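Local atomic coordinates of protein stn1 (Schizosaccharomyces pombe, PDB entry 3KF6), a protein that is required for telomere maintenance in fission yeast, binding single-stranded telomeric DNA and pairing with Ten1 in a complex that resembles Rpa2-Rpa3. Residues A[24-29]-A[114-119]; A[50-55]-A[76-81]. All blocks are in the same frame, centred on the assembly; numbering follows the deposited sequence.

Interaction 1 of 2, residues A[24-29]-A[114-119]; sequences SDVHKI and SEVELI
With CG of His27 beside its own backbone N and anti to the carbonyl carbon (chi1 -78°), the imidazole swings out just past the short helix that holds Val26 to meet Val116. On the other side, CG1 of Val116 stands between backbone N and carbonyl carbon (chi1 62°), and this methyl does most of the touching. It approaches the ring obliquely, 3.5 Å from ND1 of His27 and 3.8 Å from CE1 of His27. Glu115 adds its aliphatic part: its CG lies in the plane of the imidazole, at the edge, 4.0 Å from CE1 of His27. Val26 also points toward the same valine, with 4.3 Å between Val26 CG1 and Val116 CG1. A type I turn from Val26 to Ile29, closed by the bond from Ile29 N to Val26 O, carries the chain away from the helix. The ring's rotation has a further hold, because NE2 of His27 is hydrogen-bonded to the backbone O of Val77, on the strand next to 117-120. Cut back to an alanine, this position is likely to leave Val77 O without its donor and open a gap beside the Val116 methyl. The segments thus meet by van der Waals packing alone, while the nearby carboxylate, with OE2 of Glu115 5.0 Å from NE2 of His27, could mildly favour a protonated imidazole.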
ATOM      1  N   SER A  24       7.321   5.104  -3.823  1.00 15.56           N
ATOM      2  CA  SER A  24       7.700   6.452  -4.230  1.00 16.69           C
ATOM      3  C   SER A  24       9.209   6.516  -4.500  1.00 16.61           C
ATOM      4  O   SER A  24       9.650   7.237  -5.391  1.00 18.15           O
ATOM      5  CB  SER A  24       7.318   7.465  -3.152  1.00 17.48           C
ATOM      6  OG  SER A  24       7.991   7.194  -1.941  1.00 19.31           O
ATOM      7  N   ASP A  25       9.995   5.759  -3.738  1.00 16.93           N
ATOM      8  CA  ASP A  25      11.444   5.757  -3.930  1.00 16.77           C
ATOM      9  C   ASP A  25      11.835   4.940  -5.155  1.00 17.86           C
ATOM     10  O   ASP A  25      12.836   5.232  -5.820  1.00 18.43           O
ATOM     11  CB  ASP A  25      12.157   5.223  -2.679  1.00 16.29           C
ATOM     12  CG  ASP A  25      12.070   6.192  -1.510  1.00 19.44           C
ATOM     13  OD1 ASP A  25      12.212   7.412  -1.749  1.00 19.11           O
ATOM     14  OD2 ASP A  25      11.870   5.743  -0.360  1.00 18.96           O
ATOM     15  N   VAL A  26      11.049   3.913  -5.460  1.00 18.68           N
ATOM     16  CA  VAL A  26      11.323   3.096  -6.638  1.00 17.51           C
ATOM     17  C   VAL A  26      11.234   4.011  -7.864  1.00 19.86           C
ATOM     18  O   VAL A  26      12.071   3.938  -8.767  1.00 19.92           O
ATOM     19  CB  VAL A  26      10.308   1.930  -6.755  1.00 16.91           C
ATOM     20  CG1 VAL A  26      10.510   1.175  -8.065  1.00 19.06           C
ATOM     21  CG2 VAL A  26      10.490   0.977  -5.589  1.00 17.98           C
ATOM     22  N   HIS A  27      10.236   4.890  -7.874  1.00 19.54           N
ATOM     23  CA  HIS A  27      10.045   5.829  -8.982  1.00 21.00           C
ATOM     24  C   HIS A  27      11.127   6.903  -9.042  1.00 22.68           C
ATOM     25  O   HIS A  27      11.162   7.702  -9.980  1.00 23.05           O
ATOM     26  CB  HIS A  27       8.668   6.498  -8.883  1.00 19.81           C
ATOM     27  CG  HIS A  27       7.540   5.631  -9.351  1.00 20.49           C
ATOM     28  ND1 HIS A  27       7.285   5.398 -10.687  1.00 21.10           N
ATOM     29  CD2 HIS A  27       6.609   4.927  -8.662  1.00 18.75           C
ATOM     30  CE1 HIS A  27       6.247   4.588 -10.800  1.00 21.54           C
ATOM     31  NE2 HIS A  27       5.818   4.287  -9.586  1.00 21.22           N
ATOM     32  N   LYS A  28      12.010   6.920  -8.048  1.00 23.13           N
ATOM     33  CA  LYS A  28      13.085   7.908  -8.010  1.00 25.56           C
ATOM     34  C   LYS A  28      14.435   7.330  -8.416  1.00 26.35           C
ATOM     35  O   LYS A  28      15.432   8.051  -8.488  1.00 27.28           O
ATOM     36  CB  LYS A  28      13.185   8.525  -6.613  1.00 26.03           C
ATOM     37  CG  LYS A  28      12.025   9.444  -6.277  1.00 28.57           C
ATOM     38  CD  LYS A  28      12.146  10.001  -4.870  1.00 30.86           C
ATOM     39  CE  LYS A  28      10.950  10.873  -4.526  1.00 32.79           C
ATOM     40  NZ  LYS A  28      10.990  11.355  -3.117  1.00 36.11           N
ATOM     41  N   ILE A  29      14.472   6.027  -8.673  1.00 25.24           N
ATOM     42  CA  ILE A  29      15.711   5.381  -9.086  1.00 27.03           C
ATOM     43  C   ILE A  29      16.101   5.939 -10.451  1.00 28.79           C
ATOM     44  O   ILE A  29      15.257   6.085 -11.335  1.00 29.22           O
ATOM     45  CB  ILE A  29      15.543   3.850  -9.195  1.00 25.51           C
ATOM     46  CG1 ILE A  29      15.240   3.256  -7.815  1.00 24.43           C
ATOM     47  CG2 ILE A  29      16.817   3.220  -9.764  1.00 26.15           C
ATOM     48  CD1 ILE A  29      14.872   1.784  -7.847  1.00 22.99           C
ATOM     49  N   SER A 114       8.952   5.189 -19.880  1.00 31.01           N
ATOM     50  CA  SER A 114       9.225   6.324 -19.004  1.00 29.76           C
ATOM     51  C   SER A 114       8.802   6.025 -17.568  1.00 29.52           C
ATOM     52  O   SER A 114       9.345   6.597 -16.625  1.00 30.86           O
ATOM     53  CB  SER A 114       8.506   7.577 -19.510  1.00 30.35           C
ATOM     54  OG  SER A 114       7.100   7.418 -19.461  1.00 31.33           O
ATOM     55  N   GLU A 115       7.826   5.136 -17.406  1.00 30.07           N
ATOM     56  CA  GLU A 115       7.361   4.755 -16.078  1.00 30.62           C
ATOM     57  C   GLU A 115       7.970   3.406 -15.730  1.00 29.46           C
ATOM     58  O   GLU A 115       7.772   2.427 -16.448  1.00 28.10           O
ATOM     59  CB  GLU A 115       5.832   4.640 -16.038  1.00 33.33           C
ATOM     60  CG  GLU A 115       5.278   4.368 -14.642  1.00 37.32           C
ATOM     61  CD  GLU A 115       3.784   4.115 -14.637  1.00 40.37           C
ATOM     62  OE1 GLU A 115       3.068   4.756 -15.434  1.00 43.19           O
ATOM     63  OE2 GLU A 115       3.321   3.277 -13.832  1.00 42.43           O
ATOM     64  N   VAL A 116       8.724   3.366 -14.636  1.00 27.43           N
ATOM     65  CA  VAL A 116       9.352   2.132 -14.188  1.00 27.57           C
ATOM     66  C   VAL A 116       8.271   1.160 -13.733  1.00 26.37           C
ATOM     67  O   VAL A 116       7.197   1.572 -13.303  1.00 25.18           O
ATOM     68  CB  VAL A 116      10.317   2.396 -13.006  1.00 28.71           C
ATOM     69  CG1 VAL A 116       9.545   2.945 -11.822  1.00 29.43           C
ATOM     70  CG2 VAL A 116      11.045   1.115 -12.622  1.00 32.16           C
ATOM     71  N   GLU A 117       8.559  -0.129 -13.853  1.00 24.57           N
ATOM     72  CA  GLU A 117       7.632  -1.173 -13.437  1.00 24.87           C
ATOM     73  C   GLU A 117       8.448  -2.266 -12.773  1.00 22.87           C
ATOM     74  O   GLU A 117       9.672  -2.276 -12.865  1.00 22.36           O
ATOM     75  CB  GLU A 117       6.863  -1.735 -14.637  1.00 29.12           C
ATOM     76  CG  GLU A 117       7.729  -2.066 -15.839  1.00 34.74           C
ATOM     77  CD  GLU A 117       6.951  -2.737 -16.956  1.00 35.95           C
ATOM     78  OE1 GLU A 117       5.829  -2.278 -17.266  1.00 36.19           O
ATOM     79  OE2 GLU A 117       7.466  -3.721 -17.529  1.00 40.62           O
ATOM     80  N   LEU A 118       7.775  -3.178 -12.087  1.00 19.99           N
ATOM     81  CA  LEU A 118       8.473  -4.252 -11.407  1.00 19.59           C
ATOM     82  C   LEU A 118       8.101  -5.591 -12.024  1.00 18.74           C
ATOM     83  O   LEU A 118       6.922  -5.934 -12.097  1.00 19.43           O
ATOM     84  CB  LEU A 118       8.100  -4.240  -9.917  1.00 19.75           C
ATOM     85  CG  LEU A 118       8.746  -5.284  -9.004  1.00 21.74           C
ATOM     86  CD1 LEU A 118      10.231  -5.009  -8.876  1.00 24.66           C
ATOM     87  CD2 LEU A 118       8.075  -5.226  -7.629  1.00 21.55           C
ATOM     88  N   ILE A 119       9.101  -6.337 -12.488  1.00 18.18           N
ATOM     89  CA  ILE A 119       8.842  -7.650 -13.062  1.00 18.70           C
ATOM     90  C   ILE A 119       8.962  -8.615 -11.894  1.00 17.20           C
ATOM     91  O   ILE A 119      10.047  -8.816 -11.350  1.00 19.06           O
ATOM     92  CB  ILE A 119       9.878  -8.025 -14.143  1.00 20.03           C
ATOM     93  CG1 ILE A 119       9.963  -6.923 -15.207  1.00 24.84           C
ATOM     94  CG2 ILE A 119       9.510  -9.378 -14.757  1.00 21.35           C
ATOM     95  CD1 ILE A 119       8.662  -6.627 -15.926  1.00 27.87           C
TER

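Interaction 2 of 2, residues A[50-55]-A[76-81]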
ATOM      1  N   ILE A  50      14.437  -5.661  -6.004  1.00 20.06           N
ATOM      2  CA  ILE A  50      13.671  -4.909  -5.011  1.00 19.78           C
ATOM      3  C   ILE A  50      12.466  -5.672  -4.465  1.00 17.94           C
ATOM      4  O   ILE A  50      11.933  -6.570  -5.120  1.00 18.02           O
ATOM      5  CB  ILE A  50      13.152  -3.595  -5.646  1.00 21.75           C
ATOM      6  CG1 ILE A  50      14.333  -2.769  -6.156  1.00 22.28           C
ATOM      7  CG2 ILE A  50      12.334  -2.798  -4.642  1.00 27.03           C
ATOM      8  CD1 ILE A  50      13.922  -1.565  -6.958  1.00 27.57           C
ATOM      9  N   GLN A  51      12.039  -5.296  -3.262  1.00 17.00           N
ATOM     10  CA  GLN A  51      10.870  -5.903  -2.637  1.00 16.57           C
ATOM     11  C   GLN A  51       9.923  -4.770  -2.243  1.00 16.57           C
ATOM     12  O   GLN A  51      10.355  -3.763  -1.675  1.00 17.53           O
ATOM     13  CB  GLN A  51      11.265  -6.679  -1.379  1.00 17.08           C
ATOM     14  CG  GLN A  51      10.111  -7.449  -0.740  1.00 19.55           C
ATOM     15  CD  GLN A  51      10.396  -7.831   0.703  1.00 21.09           C
ATOM     16  OE1 GLN A  51      10.467  -6.970   1.580  1.00 22.26           O
ATOM     17  NE2 GLN A  51      10.567  -9.125   0.955  1.00 23.45           N
ATOM     18  N   ILE A  52       8.642  -4.927  -2.556  1.00 15.61           N
ATOM     19  CA  ILE A  52       7.649  -3.925  -2.192  1.00 15.99           C
ATOM     20  C   ILE A  52       6.477  -4.612  -1.502  1.00 16.03           C
ATOM     21  O   ILE A  52       6.262  -5.818  -1.669  1.00 14.23           O
ATOM     22  CB  ILE A  52       7.147  -3.111  -3.428  1.00 15.34           C
ATOM     23  CG1 ILE A  52       6.490  -4.023  -4.470  1.00 17.73           C
ATOM     24  CG2 ILE A  52       8.312  -2.369  -4.065  1.00 16.28           C
ATOM     25  CD1 ILE A  52       5.014  -4.209  -4.272  1.00 20.15           C
ATOM     26  N   VAL A  53       5.743  -3.848  -0.698  1.00 14.89           N
ATOM     27  CA  VAL A  53       4.597  -4.383   0.026  1.00 14.45           C
ATOM     28  C   VAL A  53       3.463  -3.370   0.003  1.00 14.83           C
ATOM     29  O   VAL A  53       3.656  -2.208   0.367  1.00 15.93           O
ATOM     30  CB  VAL A  53       4.942  -4.670   1.511  1.00 13.71           C
ATOM     31  CG1 VAL A  53       3.685  -5.103   2.252  1.00 14.63           C
ATOM     32  CG2 VAL A  53       6.009  -5.752   1.614  1.00 14.51           C
ATOM     33  N   GLY A  54       2.278  -3.809  -0.408  1.00 14.32           N
ATOM     34  CA  GLY A  54       1.149  -2.895  -0.462  1.00 13.62           C
ATOM     35  C   GLY A  54      -0.123  -3.615  -0.852  1.00 15.08           C
ATOM     36  O   GLY A  54      -0.101  -4.827  -1.067  1.00 14.98           O
ATOM     37  N   TYR A  55      -1.235  -2.893  -0.937  1.00 13.96           N
ATOM     38  CA  TYR A  55      -2.493  -3.537  -1.308  1.00 14.71           C
ATOM     39  C   TYR A  55      -2.729  -3.396  -2.808  1.00 15.33           C
ATOM     40  O   TYR A  55      -2.210  -2.479  -3.445  1.00 14.88           O
ATOM     41  CB  TYR A  55      -3.680  -2.947  -0.520  1.00 15.85           C
ATOM     42  CG  TYR A  55      -4.074  -1.534  -0.899  1.00 15.97           C
ATOM     43  CD1 TYR A  55      -3.501  -0.430  -0.260  1.00 15.23           C
ATOM     44  CD2 TYR A  55      -4.994  -1.300  -1.922  1.00 16.28           C
ATOM     45  CE1 TYR A  55      -3.831   0.880  -0.641  1.00 15.09           C
ATOM     46  CE2 TYR A  55      -5.330   0.004  -2.311  1.00 16.90           C
ATOM     47  CZ  TYR A  55      -4.741   1.083  -1.668  1.00 16.92           C
ATOM     48  OH  TYR A  55      -5.032   2.363  -2.091  1.00 17.31           O
ATOM     49  N   MET A  76       2.817   7.164  -4.568  1.00 14.58           N
ATOM     50  CA  MET A  76       2.850   6.644  -5.931  1.00 15.38           C
ATOM     51  C   MET A  76       2.459   5.175  -5.907  1.00 15.80           C
ATOM     52  O   MET A  76       2.633   4.503  -4.888  1.00 15.97           O
ATOM     53  CB  MET A  76       4.263   6.765  -6.518  1.00 18.95           C
ATOM     54  CG  MET A  76       4.721   8.192  -6.756  1.00 22.24           C
ATOM     55  SD  MET A  76       3.847   8.924  -8.141  1.00 27.01           S
ATOM     56  CE  MET A  76       4.923   8.425  -9.501  1.00 28.70           C
ATOM     57  N   VAL A  77       1.911   4.683  -7.015  1.00 15.21           N
ATOM     58  CA  VAL A  77       1.566   3.265  -7.107  1.00 14.70           C
ATOM     59  C   VAL A  77       2.560   2.637  -8.080  1.00 15.66           C
ATOM     60  O   VAL A  77       3.237   3.342  -8.830  1.00 16.19           O
ATOM     61  CB  VAL A  77       0.124   3.014  -7.616  1.00 15.58           C
ATOM     62  CG1 VAL A  77      -0.884   3.641  -6.661  1.00 18.53           C
ATOM     63  CG2 VAL A  77      -0.043   3.559  -9.034  1.00 16.94           C
ATOM     64  N   LEU A  78       2.648   1.314  -8.067  1.00 14.46           N
ATOM     65  CA  LEU A  78       3.586   0.621  -8.935  1.00 15.54           C
ATOM     66  C   LEU A  78       2.932  -0.520  -9.704  1.00 14.38           C
ATOM     67  O   LEU A  78       2.188  -1.316  -9.138  1.00 14.46           O
ATOM     68  CB  LEU A  78       4.739   0.066  -8.093  1.00 18.04           C
ATOM     69  CG  LEU A  78       5.884  -0.639  -8.832  1.00 16.56           C
ATOM     70  CD1 LEU A  78       6.639   0.366  -9.684  1.00 19.42           C
ATOM     71  CD2 LEU A  78       6.825  -1.287  -7.819  1.00 16.66           C
ATOM     72  N   ARG A  79       3.218  -0.592 -11.002  1.00 14.52           N
ATOM     73  CA  ARG A  79       2.691  -1.668 -11.825  1.00 16.17           C
ATOM     74  C   ARG A  79       3.629  -2.855 -11.641  1.00 15.22           C
ATOM     75  O   ARG A  79       4.837  -2.735 -11.849  1.00 18.05           O
ATOM     76  CB  ARG A  79       2.658  -1.250 -13.299  1.00 19.93           C
ATOM     77  CG  ARG A  79       1.402  -0.499 -13.714  1.00 25.35           C
ATOM     78  CD  ARG A  79       1.519  -0.050 -15.172  1.00 32.96           C
ATOM     79  NE  ARG A  79       0.239   0.342 -15.759  1.00 40.39           N
ATOM     80  CZ  ARG A  79      -0.686  -0.511 -16.192  1.00 43.27           C
ATOM     81  NH1 ARG A  79      -0.485  -1.820 -16.111  1.00 44.41           N
ATOM     82  NH2 ARG A  79      -1.812  -0.053 -16.720  1.00 45.41           N
ATOM     83  N   VAL A  80       3.069  -3.988 -11.227  1.00 14.93           N
ATOM     84  CA  VAL A  80       3.835  -5.212 -11.005  1.00 16.33           C
ATOM     85  C   VAL A  80       3.454  -6.196 -12.105  1.00 16.85           C
ATOM     86  O   VAL A  80       2.303  -6.621 -12.201  1.00 16.58           O
ATOM     87  CB  VAL A  80       3.514  -5.814  -9.619  1.00 16.08           C
ATOM     88  CG1 VAL A  80       4.278  -7.124  -9.413  1.00 18.72           C
ATOM     89  CG2 VAL A  80       3.879  -4.812  -8.539  1.00 17.48           C
ATOM     90  N   VAL A  81       4.438  -6.555 -12.924  1.00 17.06           N
ATOM     91  CA  VAL A  81       4.227  -7.439 -14.060  1.00 19.04           C
ATOM     92  C   VAL A  81       4.547  -8.911 -13.839  1.00 17.86           C
ATOM     93  O   VAL A  81       5.632  -9.264 -13.373  1.00 19.90           O
ATOM     94  CB  VAL A  81       5.061  -6.953 -15.259  1.00 19.53           C
ATOM     95  CG1 VAL A  81       4.801  -7.827 -16.469  1.00 22.41           C
ATOM     96  CG2 VAL A  81       4.743  -5.502 -15.550  1.00 21.01           C
TER
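The core of the OB-fold barrel is where strands 49-62 and 77-83 face each other, with Ile52 reaching across to Leu78 and Val80. The two strands are not neighbours in the sheet: 65-71 pairs with both, and Ile52 and Leu78, the closest residues by backbone, keep their CA atoms 9.1 Å apart. Side chains alone fill the distance. Ile52 sends out two branches. Its CG2 methyl comes up to one methyl of Leu78, CG2 of Ile52 lying 4.2 Å from CD2 of Leu78, and the two side chains meet at a slant. With CG anti to the backbone N (chi1 -177°) and chi2 at 67°, Leu78 brings CD2 to this methyl. The other branch of Ile52, ending in CD1, leans toward Val80, two residues further along, with 4.5 Å between CD1 of Ile52 and CG2 of Val80. All three residues are buried, and Leu78 and Val80 point inward from the same side of their strand. The contact is modest, 94 Å² in total, and further neighbours complete the packing. Leu118 of strand 117-120 touches both Ile52 and Leu78, Val70 of strand 65-71 packs on Ile52 and Val80, and Val105 of strand 102-110 also meets Val80, so that the small aliphatic cluster draws on five strands of the curled sheet.

Interaction 1 and interaction 2 lie with their centres about 9 Å apart in the one OB domain, and along the chain the second is nested inside the loop closed by the first. They share a sheet, since strands 117-120 and 77-83 run parallel as neighbours, joined by a probable hydrogen bond of 2.7 Å between Leu118 O and Val81 N. Besides the bond from His27 to Val77, an apolar tie joins them, where Ile29 CD1 lies 3.6 Å from Ile50 CD1. Residues 50-55 with 76-81 form part of the barrel interior, while residues 24-29 lay the helix 23-26 and its following turn against the barrel that makes up the DNA-binding region.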